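Local coordinates for protein dermonecrotic toxin (Pasteurella multocida, PDB 2EBF) that is a potent mitogen that induces bone resorption and is associated with atrophic rhinitis in pigs, represented here by its C-terminal region with a thiol-protease-like catalytic triad, at residues D89-D103 against N146-M160. Residues are numbered along the deposited sequence; the frame is centred on the assembly and turned at random.
With GLC (alpha-D-glucopyranose), chain C.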
ATOM      1  N   ASP A  89     -12.077 -10.586  -8.167  1.00 29.27           N
ATOM      2  CA  ASP A  89     -11.790  -9.518  -7.198  1.00 29.04           C
ATOM      3  C   ASP A  89     -13.018  -8.643  -6.950  1.00 28.32           C
ATOM      4  O   ASP A  89     -13.270  -8.205  -5.815  1.00 27.93           O
ATOM      5  CB  ASP A  89     -10.608  -8.652  -7.655  1.00 29.18           C
ATOM      6  CG  ASP A  89     -10.148  -7.693  -6.571  1.00 30.21           C
ATOM      7  OD1 ASP A  89      -9.409  -8.122  -5.653  1.00 30.28           O
ATOM      8  OD2 ASP A  89     -10.537  -6.516  -6.632  1.00 30.16           O
ATOM      9  N   GLU A  90     -13.776  -8.371  -8.013  1.00 27.43           N
ATOM     10  CA  GLU A  90     -15.021  -7.645  -7.874  1.00 27.11           C
ATOM     11  C   GLU A  90     -16.076  -8.486  -7.161  1.00 26.21           C
ATOM     12  O   GLU A  90     -16.794  -7.983  -6.291  1.00 25.43           O
ATOM     13  CB  GLU A  90     -15.529  -7.179  -9.248  1.00 27.54           C
ATOM     14  CG  GLU A  90     -14.687  -6.056  -9.809  1.00 30.64           C
ATOM     15  CD  GLU A  90     -15.141  -5.603 -11.180  1.00 35.40           C
ATOM     16  OE1 GLU A  90     -16.241  -6.011 -11.622  1.00 37.90           O
ATOM     17  OE2 GLU A  90     -14.389  -4.836 -11.816  1.00 38.12           O
ATOM     18  N   ARG A  91     -16.166  -9.764  -7.539  1.00 26.16           N
ATOM     19  CA  ARG A  91     -17.071 -10.712  -6.885  1.00 25.89           C
ATOM     20  C   ARG A  91     -16.883 -10.721  -5.361  1.00 25.85           C
ATOM     21  O   ARG A  91     -17.858 -10.576  -4.610  1.00 25.91           O
ATOM     22  CB  ARG A  91     -16.887 -12.135  -7.433  1.00 25.73           C
ATOM     23  CG  ARG A  91     -17.953 -13.101  -6.937  1.00 26.29           C
ATOM     24  CD  ARG A  91     -17.691 -14.524  -7.387  1.00 29.17           C
ATOM     25  NE  ARG A  91     -17.927 -14.692  -8.820  1.00 31.61           N
ATOM     26  CZ  ARG A  91     -17.681 -15.821  -9.481  1.00 34.46           C
ATOM     27  NH1 ARG A  91     -17.195 -16.880  -8.841  1.00 33.70           N
ATOM     28  NH2 ARG A  91     -17.902 -15.887 -10.784  1.00 34.04           N
ATOM     29  N   GLN A  92     -15.647 -10.885  -4.894  1.00 25.94           N
ATOM     30  CA  GLN A  92     -15.434 -10.908  -3.434  1.00 25.38           C
ATOM     31  C   GLN A  92     -15.730  -9.538  -2.819  1.00 25.55           C
ATOM     32  O   GLN A  92     -16.225  -9.460  -1.700  1.00 25.19           O
ATOM     33  CB  GLN A  92     -14.065 -11.471  -3.024  1.00 25.47           C
ATOM     34  CG  GLN A  92     -12.809 -10.673  -3.423  1.00 27.01           C
ATOM     35  CD  GLN A  92     -12.225  -9.805  -2.302  1.00 25.89           C
ATOM     36  OE1 GLN A  92     -11.033  -9.468  -2.318  1.00 27.87           O
ATOM     37  NE2 GLN A  92     -13.058  -9.408  -1.359  1.00 23.64           N
ATOM     38  N   GLY A  93     -15.453  -8.468  -3.564  1.00 25.43           N
ATOM     39  CA  GLY A  93     -15.795  -7.102  -3.117  1.00 25.11           C
ATOM     40  C   GLY A  93     -17.283  -6.937  -2.884  1.00 25.64           C
ATOM     41  O   GLY A  93     -17.694  -6.418  -1.854  1.00 25.65           O
ATOM     42  N   LEU A  94     -18.083  -7.361  -3.860  1.00 25.44           N
ATOM     43  CA  LEU A  94     -19.543  -7.352  -3.751  1.00 26.16           C
ATOM     44  C   LEU A  94     -20.072  -8.213  -2.604  1.00 26.12           C
ATOM     45  O   LEU A  94     -21.041  -7.841  -1.928  1.00 26.36           O
ATOM     46  CB  LEU A  94     -20.164  -7.814  -5.069  1.00 26.34           C
ATOM     47  CG  LEU A  94     -20.006  -6.839  -6.238  1.00 27.72           C
ATOM     48  CD1 LEU A  94     -20.260  -7.557  -7.564  1.00 29.90           C
ATOM     49  CD2 LEU A  94     -20.920  -5.614  -6.089  1.00 29.51           C
ATOM     50  N   MET A  95     -19.452  -9.372  -2.412  1.00 25.60           N
ATOM     51  CA  MET A  95     -19.805 -10.252  -1.287  1.00 25.93           C
ATOM     52  C   MET A  95     -19.614  -9.580   0.060  1.00 25.06           C
ATOM     53  O   MET A  95     -20.501  -9.637   0.910  1.00 24.40           O
ATOM     54  CB  MET A  95     -19.024 -11.554  -1.371  1.00 25.57           C
ATOM     55  CG  MET A  95     -19.549 -12.430  -2.487  1.00 26.03           C
ATOM     56  SD  MET A  95     -18.418 -13.709  -3.015  1.00 28.06           S
ATOM     57  CE  MET A  95     -18.635 -14.924  -1.708  1.00 24.23           C
ATOM     58  N   HIS A  96     -18.482  -8.909   0.242  1.00 24.81           N
ATOM     59  CA  HIS A  96     -18.260  -8.139   1.475  1.00 24.93           C
ATOM     60  C   HIS A  96     -19.301  -7.015   1.638  1.00 25.34           C
ATOM     61  O   HIS A  96     -19.788  -6.786   2.739  1.00 25.87           O
ATOM     62  CB  HIS A  96     -16.841  -7.560   1.526  1.00 24.77           C
ATOM     63  CG  HIS A  96     -15.773  -8.560   1.875  1.00 24.26           C
ATOM     64  ND1 HIS A  96     -14.834  -8.990   0.963  1.00 20.73           N
ATOM     65  CD2 HIS A  96     -15.466  -9.178   3.045  1.00 24.57           C
ATOM     66  CE1 HIS A  96     -13.999  -9.834   1.551  1.00 25.63           C
ATOM     67  NE2 HIS A  96     -14.367  -9.972   2.812  1.00 24.02           N
ATOM     68  N   GLU A  97     -19.642  -6.332   0.542  1.00 25.30           N
ATOM     69  CA  GLU A  97     -20.687  -5.309   0.546  1.00 25.81           C
ATOM     70  C   GLU A  97     -22.036  -5.879   0.994  1.00 25.64           C
ATOM     71  O   GLU A  97     -22.736  -5.254   1.812  1.00 24.99           O
ATOM     72  CB  GLU A  97     -20.808  -4.643  -0.835  1.00 25.73           C
ATOM     73  CG  GLU A  97     -19.598  -3.767  -1.218  1.00 26.51           C
ATOM     74  CD  GLU A  97     -19.652  -3.245  -2.657  1.00 27.95           C
ATOM     75  OE1 GLU A  97     -20.626  -3.527  -3.366  1.00 30.47           O
ATOM     76  OE2 GLU A  97     -18.711  -2.547  -3.082  1.00 32.11           O
ATOM     77  N   LEU A  98     -22.387  -7.063   0.491  1.00 25.09           N
ATOM     78  CA  LEU A  98     -23.633  -7.727   0.890  1.00 25.89           C
ATOM     79  C   LEU A  98     -23.632  -8.060   2.373  1.00 26.12           C
ATOM     80  O   LEU A  98     -24.654  -7.911   3.052  1.00 25.83           O
ATOM     81  CB  LEU A  98     -23.852  -9.021   0.105  1.00 25.73           C
ATOM     82  CG  LEU A  98     -25.295  -9.386  -0.311  1.00 27.05           C
ATOM     83  CD1 LEU A  98     -25.466 -10.864  -0.631  1.00 26.09           C
ATOM     84  CD2 LEU A  98     -26.424  -8.860   0.599  1.00 26.31           C
ATOM     85  N   MET A  99     -22.492  -8.532   2.867  1.00 26.81           N
ATOM     86  CA  MET A  99     -22.352  -8.793   4.297  1.00 28.30           C
ATOM     87  C   MET A  99     -22.700  -7.528   5.090  1.00 27.09           C
ATOM     88  O   MET A  99     -23.481  -7.596   6.032  1.00 26.47           O
ATOM     89  CB  MET A  99     -20.939  -9.258   4.644  1.00 28.55           C
ATOM     90  CG  MET A  99     -20.554 -10.658   4.160  1.00 30.51           C
ATOM     91  SD  MET A  99     -18.857 -10.956   4.707  1.00 33.21           S
ATOM     92  CE  MET A  99     -18.471 -12.424   3.785  1.00 33.90           C
ATOM     93  N   GLU A 100     -22.138  -6.378   4.694  1.00 27.06           N
ATOM     94  CA  GLU A 100     -22.461  -5.118   5.382  1.00 27.17           C
ATOM     95  C   GLU A 100     -23.961  -4.783   5.329  1.00 27.32           C
ATOM     96  O   GLU A 100     -24.545  -4.420   6.353  1.00 26.80           O
ATOM     97  CB  GLU A 100     -21.610  -3.924   4.918  1.00 27.14           C
ATOM     98  CG  GLU A 100     -22.004  -2.621   5.671  1.00 27.61           C
ATOM     99  CD  GLU A 100     -21.166  -1.396   5.327  1.00 27.41           C
ATOM    100  OE1 GLU A 100     -20.047  -1.525   4.786  1.00 26.60           O
ATOM    101  OE2 GLU A 100     -21.642  -0.276   5.620  1.00 30.35           O
ATOM    102  N   LEU A 101     -24.581  -4.924   4.152  1.00 27.44           N
ATOM    103  CA  LEU A 101     -26.025  -4.688   4.028  1.00 27.44           C
ATOM    104  C   LEU A 101     -26.832  -5.510   5.031  1.00 27.63           C
ATOM    105  O   LEU A 101     -27.779  -5.005   5.633  1.00 27.87           O
ATOM    106  CB  LEU A 101     -26.520  -4.980   2.603  1.00 28.07           C
ATOM    107  CG  LEU A 101     -25.939  -4.138   1.463  1.00 27.20           C
ATOM    108  CD1 LEU A 101     -26.695  -4.411   0.181  1.00 28.93           C
ATOM    109  CD2 LEU A 101     -25.991  -2.662   1.811  1.00 27.78           C
ATOM    110  N   ILE A 102     -26.446  -6.757   5.190  1.00 27.68           N
ATOM    111  CA  ILE A 102     -27.073  -7.627   6.133  1.00 28.03           C
ATOM    112  C   ILE A 102     -26.817  -7.214   7.578  1.00 28.16           C
ATOM    113  O   ILE A 102     -27.713  -7.169   8.348  1.00 28.01           O
ATOM    114  CB  ILE A 102     -26.703  -9.078   5.880  1.00 28.16           C
ATOM    115  CG1 ILE A 102     -27.201  -9.498   4.504  1.00 29.18           C
ATOM    116  CG2 ILE A 102     -27.230  -9.950   6.911  1.00 26.82           C
ATOM    117  CD1 ILE A 102     -26.677 -10.780   4.069  1.00 35.44           C
ATOM    118  N   ASP A 103     -25.580  -6.894   7.900  1.00 27.91           N
ATOM    119  CA  ASP A 103     -25.228  -6.295   9.196  1.00 27.86           C
ATOM    120  C   ASP A 103     -26.136  -5.113   9.555  1.00 28.16           C
ATOM    121  O   ASP A 103     -26.685  -5.051  10.657  1.00 27.95           O
ATOM    122  CB  ASP A 103     -23.771  -5.812   9.192  1.00 27.49           C
ATOM    123  CG  ASP A 103     -22.762  -6.942   9.205  1.00 28.45           C
ATOM    124  OD1 ASP A 103     -23.115  -8.108   9.513  1.00 27.58           O
ATOM    125  OD2 ASP A 103     -21.587  -6.650   8.892  1.00 28.49           O
ATOM    126  N   ASN A 146     -17.838  -1.778   8.894  1.00 27.03           N
ATOM    127  CA  ASN A 146     -18.136  -1.434   7.491  1.00 26.84           C
ATOM    128  C   ASN A 146     -17.470  -2.412   6.521  1.00 26.96           C
ATOM    129  O   ASN A 146     -16.519  -2.058   5.808  1.00 27.06           O
ATOM    130  CB  ASN A 146     -17.717  -0.002   7.142  1.00 26.67           C
ATOM    131  CG  ASN A 146     -17.844   0.962   8.315  1.00 25.92           C
ATOM    132  OD1 ASN A 146     -18.911   1.109   8.921  1.00 25.90           O
ATOM    133  ND2 ASN A 146     -16.750   1.625   8.634  1.00 25.37           N
ATOM    134  N   LYS A 147     -17.978  -3.641   6.506  1.00 26.67           N
ATOM    135  CA  LYS A 147     -17.423  -4.700   5.669  1.00 26.63           C
ATOM    136  C   LYS A 147     -17.418  -4.368   4.192  1.00 26.16           C
ATOM    137  O   LYS A 147     -16.646  -4.959   3.434  1.00 26.29           O
ATOM    138  CB  LYS A 147     -18.182  -6.000   5.887  1.00 26.58           C
ATOM    139  CG  LYS A 147     -18.048  -6.549   7.295  1.00 27.26           C
ATOM    140  CD  LYS A 147     -18.798  -7.856   7.429  1.00 28.68           C
ATOM    141  CE  LYS A 147     -18.604  -8.464   8.825  1.00 30.11           C
ATOM    142  NZ  LYS A 147     -19.199  -7.602   9.888  1.00 30.76           N
ATOM    143  N   GLY A 148     -18.272  -3.430   3.781  1.00 25.93           N
ATOM    144  CA  GLY A 148     -18.301  -2.974   2.399  1.00 25.72           C
ATOM    145  C   GLY A 148     -17.587  -1.666   2.132  1.00 26.18           C
ATOM    146  O   GLY A 148     -17.824  -1.038   1.118  1.00 25.13           O
ATOM    147  N   SER A 149     -16.717  -1.229   3.041  1.00 25.82           N
ATOM    148  CA  SER A 149     -15.981   0.032   2.816  1.00 26.05           C
ATOM    149  C   SER A 149     -14.834  -0.085   1.810  1.00 25.96           C
ATOM    150  O   SER A 149     -14.313   0.928   1.339  1.00 26.96           O
ATOM    151  CB  SER A 149     -15.412   0.549   4.134  1.00 26.23           C
ATOM    152  OG  SER A 149     -14.378  -0.322   4.564  1.00 24.62           O
ATOM    153  N   GLY A 150     -14.432  -1.309   1.492  1.00 26.00           N
ATOM    154  CA  GLY A 150     -13.225  -1.524   0.700  1.00 25.56           C
ATOM    155  C   GLY A 150     -12.083  -2.117   1.497  1.00 25.46           C
ATOM    156  O   GLY A 150     -11.190  -2.745   0.929  1.00 25.97           O
ATOM    157  N   ALA A 151     -12.093  -1.924   2.811  1.00 25.12           N
ATOM    158  CA  ALA A 151     -11.024  -2.480   3.665  1.00 24.72           C
ATOM    159  C   ALA A 151     -10.958  -4.010   3.595  1.00 24.73           C
ATOM    160  O   ALA A 151      -9.907  -4.585   3.290  1.00 24.04           O
ATOM    161  CB  ALA A 151     -11.184  -2.001   5.108  1.00 24.49           C
ATOM    162  N   ALA A 152     -12.081  -4.674   3.867  1.00 24.69           N
ATOM    163  CA  ALA A 152     -12.117  -6.138   3.803  1.00 24.89           C
ATOM    164  C   ALA A 152     -11.735  -6.670   2.423  1.00 25.23           C
ATOM    165  O   ALA A 152     -11.003  -7.655   2.305  1.00 25.96           O
ATOM    166  CB  ALA A 152     -13.485  -6.666   4.224  1.00 24.89           C
ATOM    167  N   ARG A 153     -12.242  -6.025   1.377  1.00 24.65           N
ATOM    168  CA  ARG A 153     -11.911  -6.419   0.016  1.00 24.69           C
ATOM    169  C   ARG A 153     -10.408  -6.355  -0.237  1.00 24.91           C
ATOM    170  O   ARG A 153      -9.821  -7.289  -0.778  1.00 24.99           O
ATOM    171  CB  ARG A 153     -12.625  -5.507  -0.975  1.00 23.99           C
ATOM    172  CG  ARG A 153     -12.348  -5.869  -2.429  1.00 24.90           C
ATOM    173  CD  ARG A 153     -13.003  -4.866  -3.379  1.00 26.34           C
ATOM    174  NE  ARG A 153     -12.728  -5.242  -4.768  1.00 28.15           N
ATOM    175  CZ  ARG A 153     -13.060  -4.507  -5.828  1.00 29.08           C
ATOM    176  NH1 ARG A 153     -13.677  -3.348  -5.666  1.00 28.61           N
ATOM    177  NH2 ARG A 153     -12.765  -4.929  -7.049  1.00 28.30           N
ATOM    178  N   PHE A 154      -9.796  -5.240   0.155  1.00 24.58           N
ATOM    179  CA  PHE A 154      -8.372  -5.028  -0.027  1.00 25.04           C
ATOM    180  C   PHE A 154      -7.575  -6.038   0.795  1.00 24.82           C
ATOM    181  O   PHE A 154      -6.623  -6.644   0.305  1.00 25.17           O
ATOM    182  CB  PHE A 154      -7.992  -3.603   0.399  1.00 24.97           C
ATOM    183  CG  PHE A 154      -6.512  -3.357   0.426  1.00 26.42           C
ATOM    184  CD1 PHE A 154      -5.866  -2.805  -0.674  1.00 28.14           C
ATOM    185  CD2 PHE A 154      -5.755  -3.700   1.547  1.00 27.23           C
ATOM    186  CE1 PHE A 154      -4.492  -2.589  -0.655  1.00 29.26           C
ATOM    187  CE2 PHE A 154      -4.377  -3.487   1.575  1.00 28.14           C
ATOM    188  CZ  PHE A 154      -3.749  -2.938   0.481  1.00 27.04           C
ATOM    189  N   LEU A 155      -7.981  -6.219   2.044  1.00 24.11           N
ATOM    190  CA  LEU A 155      -7.244  -7.107   2.928  1.00 24.47           C
ATOM    191  C   LEU A 155      -7.330  -8.566   2.500  1.00 24.79           C
ATOM    192  O   LEU A 155      -6.328  -9.268   2.564  1.00 25.14           O
ATOM    193  CB  LEU A 155      -7.667  -6.914   4.380  1.00 23.90           C
ATOM    194  CG  LEU A 155      -7.276  -5.559   4.986  1.00 23.86           C
ATOM    195  CD1 LEU A 155      -8.076  -5.332   6.251  1.00 24.09           C
ATOM    196  CD2 LEU A 155      -5.756  -5.420   5.245  1.00 25.03           C
ATOM    197  N   LEU A 156      -8.502  -9.025   2.063  1.00 24.84           N
ATOM    198  CA  LEU A 156      -8.617 -10.420   1.587  1.00 25.36           C
ATOM    199  C   LEU A 156      -7.845 -10.633   0.282  1.00 25.63           C
ATOM    200  O   LEU A 156      -7.227 -11.669   0.086  1.00 26.03           O
ATOM    201  CB  LEU A 156     -10.077 -10.869   1.438  1.00 24.66           C
ATOM    202  CG  LEU A 156     -10.266 -12.328   1.002  1.00 24.42           C
ATOM    203  CD1 LEU A 156      -9.698 -13.294   2.051  1.00 23.10           C
ATOM    204  CD2 LEU A 156     -11.726 -12.591   0.823  1.00 23.73           C
ATOM    205  N   ARG A 157      -7.876  -9.641  -0.600  1.00 26.37           N
ATOM    206  CA  ARG A 157      -7.101  -9.677  -1.825  1.00 26.55           C
ATOM    207  C   ARG A 157      -5.629  -9.832  -1.523  1.00 26.63           C
ATOM    208  O   ARG A 157      -4.963 -10.690  -2.103  1.00 26.92           O
ATOM    209  CB  ARG A 157      -7.337  -8.397  -2.639  1.00 26.50           C
ATOM    210  CG  ARG A 157      -6.378  -8.201  -3.786  1.00 26.53           C
ATOM    211  CD  ARG A 157      -6.347  -6.732  -4.198  1.00 29.19           C
ATOM    212  NE  ARG A 157      -7.677  -6.244  -4.538  1.00 28.76           N
ATOM    213  CZ  ARG A 157      -8.079  -4.981  -4.406  1.00 31.01           C
ATOM    214  NH1 ARG A 157      -7.254  -4.055  -3.926  1.00 30.83           N
ATOM    215  NH2 ARG A 157      -9.314  -4.646  -4.746  1.00 30.63           N
ATOM    216  N   THR A 158      -5.132  -9.020  -0.592  1.00 27.27           N
ATOM    217  CA  THR A 158      -3.730  -9.040  -0.177  1.00 27.45           C
ATOM    218  C   THR A 158      -3.364 -10.391   0.463  1.00 27.74           C
ATOM    219  O   THR A 158      -2.307 -10.980   0.165  1.00 27.04           O
ATOM    220  CB  THR A 158      -3.436  -7.853   0.793  1.00 27.90           C
ATOM    221  OG1 THR A 158      -3.839  -6.617   0.176  1.00 28.01           O
ATOM    222  CG2 THR A 158      -1.953  -7.783   1.175  1.00 28.01           C
ATOM    223  N   ALA A 159      -4.246 -10.875   1.339  1.00 27.20           N
ATOM    224  CA  ALA A 159      -4.032 -12.144   2.035  1.00 27.06           C
ATOM    225  C   ALA A 159      -3.916 -13.299   1.036  1.00 27.22           C
ATOM    226  O   ALA A 159      -3.029 -14.134   1.162  1.00 27.31           O
ATOM    227  CB  ALA A 159      -5.164 -12.418   3.015  1.00 26.50           C
ATOM    228  N   MET A 160      -4.798 -13.328   0.040  1.00 27.74           N
ATOM    229  CA  MET A 160      -4.804 -14.413  -0.943  1.00 28.38           C
ATOM    230  C   MET A 160      -3.556 -14.365  -1.806  1.00 28.33           C
ATOM    231  O   MET A 160      -2.956 -15.402  -2.088  1.00 28.52           O
ATOM    232  CB  MET A 160      -6.067 -14.376  -1.809  1.00 28.21           C
ATOM    233  CG  MET A 160      -7.336 -14.806  -1.058  1.00 29.22           C
ATOM    234  SD  MET A 160      -8.796 -14.962  -2.096  1.00 29.98           S
ATOM    235  CE  MET A 160      -8.984 -13.291  -2.718  1.00 30.84           C
TER
HETATM  236  C1  GLC C   2     -18.390  -8.403  13.545  1.00 45.24           C
HETATM  237  C2  GLC C   2     -18.025  -7.414  14.652  1.00 45.23           C
HETATM  238  C3  GLC C   2     -19.212  -7.262  15.611  1.00 45.51           C
HETATM  239  C4  GLC C   2     -20.469  -6.834  14.856  1.00 45.92           C
HETATM  240  C5  GLC C   2     -20.743  -7.766  13.669  1.00 45.05           C
HETATM  241  C6  GLC C   2     -21.835  -7.200  12.772  1.00 45.05           C
HETATM  242  O1  GLC C   2     -18.610  -9.679  14.150  1.00 44.52           O
HETATM  243  O2  GLC C   2     -16.859  -7.876  15.348  1.00 44.04           O
HETATM  244  O3  GLC C   2     -18.944  -6.318  16.649  1.00 45.77           O
HETATM  245  O4  GLC C   2     -21.589  -6.831  15.761  1.00 46.56           O
HETATM  246  O5  GLC C   2     -19.569  -7.942  12.860  1.00 44.92           O
HETATM  247  O6  GLC C   2     -21.381  -5.952  12.234  1.00 44.25           O
HETATM  248  O   HOH W   1     -21.370   0.432   8.275  1.00 30.26           O
HETATM  249  O   HOH W   2     -20.367  -4.257   8.205  1.00 27.31           O
HETATM  250  O   HOH W   3     -21.129  -9.898  10.433  1.00 45.02           O
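Asp89 is clamped by two arginines one helical turn apart. Arg157 grips it side-on: Arg157 NE reaches Asp89 OD1 at 2.8 Å, nearly straight (175°) and in the guanidinium plane, while NH2 meets the syn lone pair of OD2. Arg153, fully extended, brings NH2 within 2.8 Å of Asp89 OD2, on its anti side, so one oxygen takes two charged donors and the carboxylate's rotation is fixed. The aliphatic part of Arg153 lies over Gly93, whose CA is 3.6 Å from Arg153 CD. His96 presents one ring face to Ala152, a CH-pi contact with CB 3.7 Å from the centroid, while Leu156 CD2 meets the ring edge and Tyr130 takes NE2. Glu100 runs out fully extended (chi1 180°, CG opposite the backbone N), which carries OE1 to Gly148 N (2.8 Å) through the anti lone pair; its OE2 pairs with Arg312. Asp103 OD2 then salt-bridges Lys147 NZ at 2.8 Å, and that nitrogen also donates to glucose O5 (3.0 Å). The Asp89–Arg153–Arg157 network thus ties an antiparallel-leaning helix crossing (137°, axes 8.9 Å apart) at one end; at the other, Glu100 and Asp103 hold the 146-149 turn, where Asp103 and Lys147 form part of a glycan-binding pocket beside the membrane localization domain.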